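Local coordinates for protein peptidoglycan D,D-transpeptidase FtsI (Yersinia pestis, PDB 6SYN) that probably cross-links peptidoglycan peptides during cell division as a class B penicillin-binding protein, a D,D-transpeptidase that beta-lactams target, at residues A28-V33 and Q108-Y113; I436-G441 and A458-V463. All blocks are in the same frame, centred on the assembly; numbering follows the deposited sequence.

Contact 1 (28-33 with 108-113) and contact 2 (436-441 with 458-463) follow one another along the chain, the first closing before the second opens. Each joins two antiparallel strands, but in different sheets and domains. Contact 1 belongs to the mixed sheet of the N-terminal dimerisation-family region, through strands 26-38 and 104-113. Contact 2 joins strands 437-446 and 455-464 of the five-stranded antiparallel sheet of the transpeptidase domain. Their centres lie about 41 Å apart on opposite sides of the chain's centre, and their nearest atoms are about 28 Å apart. Only contact 2 reaches the ring-opened penicillin CB9; contact 1 is structural packing remote from that pocket.

Contact 1: A28-V33 and Q108-Y113; sequences AVSVPV and QESRRY
The guanidinium of Arg112 carries Ala28 CB over one face, displaced toward the rim and 3.4 Å above its plane, with Val29 N above the same face. Ser30 N lies at its edge, near the plane, without bonding to it. The chain bends at chi2 (41°) and so turns the group back across segment 28-33, where NH2 gives a weak bond of 3.4 Å to Ser30 OG. Stronger partners fix the rest of the group: NE forms a salt bridge with Glu138, and NH1 bonds to Gly17 O. Ser30 OG in turn donates to Ser110 OG at 2.9 Å, joining the two strands tip to tip on the face that also bears Pro32, and is hydrogen-bonded to Arg16 N. On the other face, the side chains of Val33 and Arg111 cross obliquely, Val33 CG2 lying 3.9 Å from Arg111 CB, while the extended arginine leads off toward strand 82-88. Six backbone bonds underlie these contacts, in reciprocal pairs at Val29/Tyr113, Val31/Arg111 and Val33/Glu109; Arg111 N to Val31 O is 2.7 Å and nearly straight (170°). Such regular antiparallel pairing ties strand 104-113 to strand 26-38, which also pairs with 82-88 in the mixed sheet of the N-terminal dimerisation-family region.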
ATOM      1  N   ALA A  28      14.314 -12.532  -3.527  1.00 14.43           N
ATOM      2  CA  ALA A  28      15.205 -12.801  -2.376  1.00 14.69           C
ATOM      3  C   ALA A  28      16.044 -14.042  -2.684  1.00 15.05           C
ATOM      4  O   ALA A  28      15.456 -15.129  -2.838  1.00 15.06           O
ATOM      5  CB  ALA A  28      14.402 -12.967  -1.109  1.00 14.58           C
ATOM      6  N   VAL A  29      17.363 -13.865  -2.788  1.00 15.48           N
ATOM      7  CA  VAL A  29      18.333 -14.927  -3.185  1.00 15.88           C
ATOM      8  C   VAL A  29      19.493 -14.935  -2.184  1.00 16.37           C
ATOM      9  O   VAL A  29      19.984 -13.850  -1.829  1.00 16.83           O
ATOM     10  CB  VAL A  29      18.833 -14.709  -4.625  1.00 16.17           C
ATOM     11  CG1 VAL A  29      19.762 -15.822  -5.077  1.00 16.40           C
ATOM     12  CG2 VAL A  29      17.683 -14.565  -5.607  1.00 16.41           C
ATOM     13  N   SER A  30      19.896 -16.128  -1.743  1.00 16.95           N
ATOM     14  CA  SER A  30      21.074 -16.371  -0.871  1.00 17.16           C
ATOM     15  C   SER A  30      22.304 -16.577  -1.759  1.00 17.80           C
ATOM     16  O   SER A  30      22.325 -17.580  -2.493  1.00 17.82           O
ATOM     17  CB  SER A  30      20.836 -17.548   0.042  1.00 16.88           C
ATOM     18  OG  SER A  30      20.334 -17.115   1.298  1.00 16.84           O
ATOM     19  N   VAL A  31      23.267 -15.648  -1.722  1.00 18.62           N
ATOM     20  CA  VAL A  31      24.479 -15.661  -2.598  1.00 19.04           C
ATOM     21  C   VAL A  31      25.716 -15.841  -1.723  1.00 19.65           C
ATOM     22  O   VAL A  31      25.886 -15.133  -0.732  1.00 19.77           O
ATOM     23  CB  VAL A  31      24.575 -14.392  -3.469  1.00 19.07           C
ATOM     24  CG1 VAL A  31      25.984 -14.140  -3.988  1.00 19.11           C
ATOM     25  CG2 VAL A  31      23.597 -14.449  -4.630  1.00 19.14           C
ATOM     26  N   PRO A  32      26.616 -16.787  -2.074  1.00 20.45           N
ATOM     27  CA  PRO A  32      27.852 -16.997  -1.320  1.00 20.84           C
ATOM     28  C   PRO A  32      28.858 -15.867  -1.585  1.00 21.35           C
ATOM     29  O   PRO A  32      29.116 -15.573  -2.746  1.00 21.77           O
ATOM     30  CB  PRO A  32      28.356 -18.350  -1.843  1.00 20.73           C
ATOM     31  CG  PRO A  32      27.837 -18.412  -3.264  1.00 20.74           C
ATOM     32  CD  PRO A  32      26.502 -17.698  -3.224  1.00 20.58           C
ATOM     33  N   VAL A  33      29.382 -15.257  -0.517  1.00 21.39           N
ATOM     34  CA  VAL A  33      30.276 -14.062  -0.584  1.00 21.81           C
ATOM     35  C   VAL A  33      31.377 -14.188   0.473  1.00 22.18           C
ATOM     36  O   VAL A  33      31.250 -15.046   1.366  1.00 22.66           O
ATOM     37  CB  VAL A  33      29.480 -12.757  -0.383  1.00 21.59           C
ATOM     38  CG1 VAL A  33      28.444 -12.555  -1.477  1.00 21.45           C
ATOM     39  CG2 VAL A  33      28.826 -12.694   0.989  1.00 21.37           C
ATOM     40  N   GLN A 108      33.520 -15.961   4.886  1.00 24.52           N
ATOM     41  CA  GLN A 108      32.592 -16.445   3.833  1.00 24.84           C
ATOM     42  C   GLN A 108      31.219 -16.656   4.481  1.00 24.44           C
ATOM     43  O   GLN A 108      31.170 -17.282   5.560  1.00 24.77           O
ATOM     44  CB  GLN A 108      33.128 -17.726   3.193  1.00 25.30           C
ATOM     45  CG  GLN A 108      34.493 -17.525   2.548  1.00 26.32           C
ATOM     46  CD  GLN A 108      35.035 -18.754   1.859  1.00 26.77           C
ATOM     47  OE1 GLN A 108      34.296 -19.549   1.283  1.00 27.29           O
ATOM     48  NE2 GLN A 108      36.350 -18.903   1.899  1.00 27.08           N
ATOM     49  N   GLU A 109      30.164 -16.106   3.878  1.00 23.17           N
ATOM     50  CA  GLU A 109      28.760 -16.276   4.341  1.00 22.68           C
ATOM     51  C   GLU A 109      27.836 -16.247   3.125  1.00 21.78           C
ATOM     52  O   GLU A 109      28.340 -16.084   1.993  1.00 21.92           O
ATOM     53  CB  GLU A 109      28.371 -15.199   5.361  1.00 22.92           C
ATOM     54  CG  GLU A 109      28.488 -13.777   4.835  1.00 23.20           C
ATOM     55  CD  GLU A 109      28.071 -12.697   5.819  1.00 23.41           C
ATOM     56  OE1 GLU A 109      28.840 -12.421   6.761  1.00 23.47           O
ATOM     57  OE2 GLU A 109      26.971 -12.139   5.643  1.00 24.02           O
ATOM     58  N   SER A 110      26.538 -16.422   3.365  1.00 20.72           N
ATOM     59  CA  SER A 110      25.458 -16.258   2.363  1.00 19.58           C
ATOM     60  C   SER A 110      24.846 -14.870   2.567  1.00 18.43           C
ATOM     61  O   SER A 110      24.447 -14.564   3.705  1.00 17.90           O
ATOM     62  CB  SER A 110      24.442 -17.371   2.472  1.00 19.58           C
ATOM     63  OG  SER A 110      23.181 -16.971   1.960  1.00 19.48           O
ATOM     64  N   ARG A 111      24.857 -14.042   1.525  1.00 17.64           N
ATOM     65  CA  ARG A 111      24.256 -12.688   1.559  1.00 17.16           C
ATOM     66  C   ARG A 111      22.815 -12.809   1.072  1.00 16.75           C
ATOM     67  O   ARG A 111      22.615 -13.271  -0.065  1.00 17.42           O
ATOM     68  CB  ARG A 111      25.055 -11.716   0.691  1.00 17.24           C
ATOM     69  CG  ARG A 111      24.512 -10.296   0.716  1.00 17.65           C
ATOM     70  CD  ARG A 111      25.301  -9.361  -0.173  1.00 17.84           C
ATOM     71  NE  ARG A 111      24.688  -8.043  -0.200  1.00 18.01           N
ATOM     72  CZ  ARG A 111      25.164  -6.993  -0.861  1.00 18.37           C
ATOM     73  NH1 ARG A 111      26.275  -7.088  -1.572  1.00 18.58           N
ATOM     74  NH2 ARG A 111      24.525  -5.839  -0.805  1.00 18.69           N
ATOM     75  N   ARG A 112      21.850 -12.450   1.913  1.00 15.77           N
ATOM     76  CA  ARG A 112      20.440 -12.324   1.487  1.00 15.09           C
ATOM     77  C   ARG A 112      20.367 -11.099   0.569  1.00 14.43           C
ATOM     78  O   ARG A 112      20.401  -9.969   1.093  1.00 13.95           O
ATOM     79  CB  ARG A 112      19.518 -12.250   2.710  1.00 15.11           C
ATOM     80  CG  ARG A 112      18.095 -12.724   2.454  1.00 15.23           C
ATOM     81  CD  ARG A 112      18.018 -13.962   1.584  1.00 15.37           C
ATOM     82  NE  ARG A 112      16.663 -14.473   1.535  1.00 15.60           N
ATOM     83  CZ  ARG A 112      16.285 -15.584   0.914  1.00 15.74           C
ATOM     84  NH1 ARG A 112      15.010 -15.936   0.936  1.00 15.89           N
ATOM     85  NH2 ARG A 112      17.169 -16.342   0.284  1.00 15.68           N
ATOM     86  N   TYR A 113      20.340 -11.325  -0.749  1.00 13.98           N
ATOM     87  CA  TYR A 113      20.408 -10.264  -1.789  1.00 13.73           C
ATOM     88  C   TYR A 113      19.026 -10.068  -2.425  1.00 13.31           C
ATOM     89  O   TYR A 113      18.346 -11.066  -2.743  1.00 13.26           O
ATOM     90  CB  TYR A 113      21.486 -10.583  -2.830  1.00 13.88           C
ATOM     91  CG  TYR A 113      21.505  -9.614  -3.985  1.00 13.94           C
ATOM     92  CD1 TYR A 113      21.999  -8.328  -3.833  1.00 14.04           C
ATOM     93  CD2 TYR A 113      20.980  -9.966  -5.218  1.00 14.00           C
ATOM     94  CE1 TYR A 113      21.985  -7.422  -4.883  1.00 14.08           C
ATOM     95  CE2 TYR A 113      20.954  -9.073  -6.275  1.00 14.00           C
ATOM     96  CZ  TYR A 113      21.458  -7.796  -6.108  1.00 13.98           C
ATOM     97  OH  TYR A 113      21.440  -6.918  -7.152  1.00 14.24           O
TER

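Contact 2: I436-G441 and A458-V463; sequences IAIKTG and AYTAGV. With CB9 ((2R,4S)-2-[(1R)-1-{[(2S)-2-carboxy-2-phenylacetyl]amino}-2-oxoethyl]-5,5-dimethyl-1,3-thiazolidine-4-carboxylic acid), chain D.
Thr440 OG1 donates a 2.7 Å hydrogen bond to OAG, a carboxylate oxygen on the thiazolidine ring of CB9, a penicillin whose beta-lactam ring is opened. Chi1 of 58° places the hydroxyl between the backbone N and the carbonyl carbon, leaving CG2 beside Thr460 OG1. Tyr364, Thr442, Asn306 and Ser304 are also hydrogen-bonded to the ligand. Just behind, Lys439 bends at chi2 and chi4 so that NZ returns to its own strand, bonding to Thr440 O at 3.0 Å and to Ser304 OG; its likely positive charge would favour the nearby carboxylate. The next shell is backbone. Gly441 N donates to Tyr459 O at 3.2 Å from well above the carbonyl plane, and that oxygen also accepts from Thr460 OG1. Tyr459 N answers to Gly441 O at 2.8 Å, while reciprocal pairs at Lys439/Ala461 and Ala437/Val463 extend the register. Between these, side-chain-less Gly462 lets its CA come within 3.9 Å of Ile438 CA. Farther out, Ile438 and Thr460 pack on Phe495 of helix 492-505, and on the other face Lys439 and Ala461 meet Tyr377 of helix 370-381. Lys439-Thr440-Gly441 matches the KTG motif of penicillin-binding proteins, carried on an edge strand of the transpeptidase sheet within this chain, 437-446, and lining the beta-lactam pocket.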
ATOM      1  N   ILE A 436     -13.315   2.938 -17.326  1.00 12.05           N
ATOM      2  CA  ILE A 436     -12.894   2.716 -15.912  1.00 11.57           C
ATOM      3  C   ILE A 436     -14.014   3.150 -14.962  1.00 11.28           C
ATOM      4  O   ILE A 436     -14.736   4.106 -15.281  1.00 11.24           O
ATOM      5  CB  ILE A 436     -11.556   3.419 -15.582  0.50 11.49           C
ATOM      6  CG1 ILE A 436     -11.673   4.945 -15.530  0.50 11.42           C
ATOM      7  CG2 ILE A 436     -10.457   2.977 -16.538  0.50 11.45           C
ATOM      8  CD1 ILE A 436     -10.407   5.631 -15.068  0.50 11.38           C
ATOM      9  N   ALA A 437     -14.137   2.439 -13.840  1.00 11.00           N
ATOM     10  CA  ALA A 437     -15.054   2.735 -12.719  1.00 10.81           C
ATOM     11  C   ALA A 437     -14.223   3.094 -11.481  1.00 10.63           C
ATOM     12  O   ALA A 437     -13.718   2.173 -10.799  1.00 10.60           O
ATOM     13  CB  ALA A 437     -15.957   1.552 -12.476  1.00 10.83           C
ATOM     14  N   ILE A 438     -14.076   4.395 -11.222  1.00 10.43           N
ATOM     15  CA  ILE A 438     -13.306   4.952 -10.073  1.00 10.19           C
ATOM     16  C   ILE A 438     -14.231   5.779  -9.182  1.00 10.06           C
ATOM     17  O   ILE A 438     -15.314   6.192  -9.629  1.00  9.97           O
ATOM     18  CB  ILE A 438     -12.124   5.814 -10.557  1.00 10.25           C
ATOM     19  CG1 ILE A 438     -12.588   7.119 -11.213  1.00 10.22           C
ATOM     20  CG2 ILE A 438     -11.222   5.014 -11.476  1.00 10.31           C
ATOM     21  CD1 ILE A 438     -11.534   8.204 -11.234  1.00 10.17           C
ATOM     22  N   LYS A 439     -13.765   6.032  -7.964  1.00  9.92           N
ATOM     23  CA  LYS A 439     -14.287   7.074  -7.054  1.00  9.75           C
ATOM     24  C   LYS A 439     -13.083   7.817  -6.472  1.00  9.83           C
ATOM     25  O   LYS A 439     -12.157   7.147  -5.980  1.00  9.84           O
ATOM     26  CB  LYS A 439     -15.136   6.417  -5.965  1.00  9.58           C
ATOM     27  CG  LYS A 439     -15.812   7.382  -5.004  1.00  9.51           C
ATOM     28  CD  LYS A 439     -16.937   8.166  -5.639  1.00  9.41           C
ATOM     29  CE  LYS A 439     -17.370   9.353  -4.814  1.00  9.32           C
ATOM     30  NZ  LYS A 439     -16.370  10.440  -4.872  1.00  9.32           N
ATOM     31  N   THR A 440     -13.077   9.146  -6.549  1.00  9.96           N
ATOM     32  CA  THR A 440     -12.066   9.997  -5.877  1.00 10.10           C
ATOM     33  C   THR A 440     -12.445  10.153  -4.405  1.00 10.27           C
ATOM     34  O   THR A 440     -13.574   9.788  -4.031  1.00 10.33           O
ATOM     35  CB  THR A 440     -11.949  11.378  -6.531  1.00 10.08           C
ATOM     36  OG1 THR A 440     -13.243  11.980  -6.483  1.00 10.04           O
ATOM     37  CG2 THR A 440     -11.440  11.308  -7.954  1.00 10.05           C
ATOM     38  N   GLY A 441     -11.519  10.691  -3.618  1.00 10.54           N
ATOM     39  CA  GLY A 441     -11.719  11.029  -2.201  1.00 10.78           C
ATOM     40  C   GLY A 441     -10.661  12.013  -1.741  1.00 11.14           C
ATOM     41  O   GLY A 441      -9.505  11.918  -2.219  1.00 11.02           O
ATOM     42  N   ALA A 458      -5.219  12.345  -0.149  1.00 11.65           N
ATOM     43  CA  ALA A 458      -5.618  12.327  -1.575  1.00 10.76           C
ATOM     44  C   ALA A 458      -5.809  10.868  -1.996  1.00  9.99           C
ATOM     45  O   ALA A 458      -4.812  10.121  -2.038  1.00  9.69           O
ATOM     46  CB  ALA A 458      -4.602  13.044  -2.431  1.00 10.68           C
ATOM     47  N   TYR A 459      -7.061  10.498  -2.270  1.00  9.35           N
ATOM     48  CA  TYR A 459      -7.519   9.128  -2.608  1.00  8.94           C
ATOM     49  C   TYR A 459      -7.930   9.048  -4.078  1.00  8.75           C
ATOM     50  O   TYR A 459      -8.567   9.983  -4.590  1.00  8.72           O
ATOM     51  CB  TYR A 459      -8.763   8.757  -1.801  1.00  8.78           C
ATOM     52  CG  TYR A 459      -8.547   8.196  -0.421  1.00  8.66           C
ATOM     53  CD1 TYR A 459      -8.133   6.888  -0.240  1.00  8.58           C
ATOM     54  CD2 TYR A 459      -8.845   8.942   0.707  1.00  8.64           C
ATOM     55  CE1 TYR A 459      -7.986   6.343   1.023  1.00  8.55           C
ATOM     56  CE2 TYR A 459      -8.697   8.415   1.979  1.00  8.63           C
ATOM     57  CZ  TYR A 459      -8.267   7.110   2.137  1.00  8.57           C
ATOM     58  OH  TYR A 459      -8.120   6.577   3.384  1.00  8.60           O
ATOM     59  N   THR A 460      -7.618   7.926  -4.722  1.00  8.61           N
ATOM     60  CA  THR A 460      -8.321   7.435  -5.933  1.00  8.44           C
ATOM     61  C   THR A 460      -8.307   5.907  -5.884  1.00  8.30           C
ATOM     62  O   THR A 460      -7.213   5.320  -5.839  1.00  8.23           O
ATOM     63  CB  THR A 460      -7.739   8.046  -7.214  1.00  8.49           C
ATOM     64  OG1 THR A 460      -8.182   9.402  -7.275  1.00  8.56           O
ATOM     65  CG2 THR A 460      -8.174   7.327  -8.472  1.00  8.55           C
ATOM     66  N   ALA A 461      -9.494   5.309  -5.830  1.00  8.28           N
ATOM     67  CA  ALA A 461      -9.722   3.849  -5.863  1.00  8.31           C
ATOM     68  C   ALA A 461     -10.560   3.535  -7.100  1.00  8.36           C
ATOM     69  O   ALA A 461     -11.289   4.440  -7.557  1.00  8.47           O
ATOM     70  CB  ALA A 461     -10.413   3.403  -4.600  1.00  8.29           C
ATOM     71  N   GLY A 462     -10.455   2.321  -7.632  1.00  8.34           N
ATOM     72  CA  GLY A 462     -11.275   1.927  -8.785  1.00  8.39           C
ATOM     73  C   GLY A 462     -10.910   0.574  -9.354  1.00  8.47           C
ATOM     74  O   GLY A 462     -10.078  -0.152  -8.760  1.00  8.46           O
ATOM     75  N   VAL A 463     -11.513   0.288 -10.503  1.00  8.50           N
ATOM     76  CA  VAL A 463     -11.621  -1.057 -11.123  1.00  8.50           C
ATOM     77  C   VAL A 463     -11.503  -0.854 -12.636  1.00  8.63           C
ATOM     78  O   VAL A 463     -11.867   0.241 -13.099  1.00  8.56           O
ATOM     79  CB  VAL A 463     -12.950  -1.689 -10.669  1.00  8.47           C
ATOM     80  CG1 VAL A 463     -13.903  -1.993 -11.812  1.00  8.48           C
ATOM     81  CG2 VAL A 463     -12.718  -2.908  -9.800  1.00  8.52           C
TER
HETATM   82  C   CB9 D 603     -15.042  13.085   0.052  1.00 18.06           C
HETATM   83  N   CB9 D 603     -14.761  15.454   0.831  1.00 19.93           N
HETATM   84  O   CB9 D 603     -13.880  12.799   0.214  1.00 18.06           O
HETATM   85  CA  CB9 D 603     -15.610  14.498   0.115  1.00 19.20           C
HETATM   86  CB  CB9 D 603     -16.025  14.969  -1.308  1.00 19.31           C
HETATM   87  CAA CB9 D 603     -14.703  16.906  -4.094  1.00 19.03           C
HETATM   88  CAB CB9 D 603     -13.170  17.425  -2.195  1.00 19.10           C
HETATM   89  OAD CB9 D 603     -12.103  14.898  -4.004  1.00 19.09           O
HETATM   90  OAE CB9 D 603     -14.580  18.346   4.554  1.00 20.36           O
HETATM   91  OAF CB9 D 603     -16.116  15.464   2.615  1.00 22.06           O
HETATM   92  OAG CB9 D 603     -13.704  13.463  -4.273  1.00 18.60           O
HETATM   93  OAH CB9 D 603     -14.033  16.296   4.397  1.00 20.37           O
HETATM   94  CAJ CB9 D 603     -11.690  19.712   0.405  1.00 20.75           C
HETATM   95  CAK CB9 D 603     -13.022  20.031   0.273  1.00 20.89           C
HETATM   96  CAL CB9 D 603     -11.317  18.642   1.182  1.00 20.63           C
HETATM   97  CAM CB9 D 603     -13.985  19.273   0.919  1.00 20.54           C
HETATM   98  CAN CB9 D 603     -12.279  17.874   1.828  1.00 20.62           C
HETATM   99  NAP CB9 D 603     -15.243  14.352  -2.390  1.00 19.14           N
HETATM  100  SAQ CB9 D 603     -15.752  16.752  -1.554  1.00 19.72           S
HETATM  101  CAR CB9 D 603     -13.177  14.403  -3.710  1.00 19.11           C
HETATM  102  CAS CB9 D 603     -14.401  17.340   3.920  1.00 20.30           C
HETATM  103  CAT CB9 D 603     -15.231  16.008   1.955  1.00 20.45           C
HETATM  104  CAU CB9 D 603     -13.632  18.164   1.677  1.00 20.56           C
HETATM  105  CAX CB9 D 603     -13.939  15.012  -2.521  1.00 19.23           C
HETATM  106  CAY CB9 D 603     -14.718  17.388   2.413  1.00 20.47           C
HETATM  107  CAZ CB9 D 603     -14.296  16.527  -2.679  1.00 19.13           C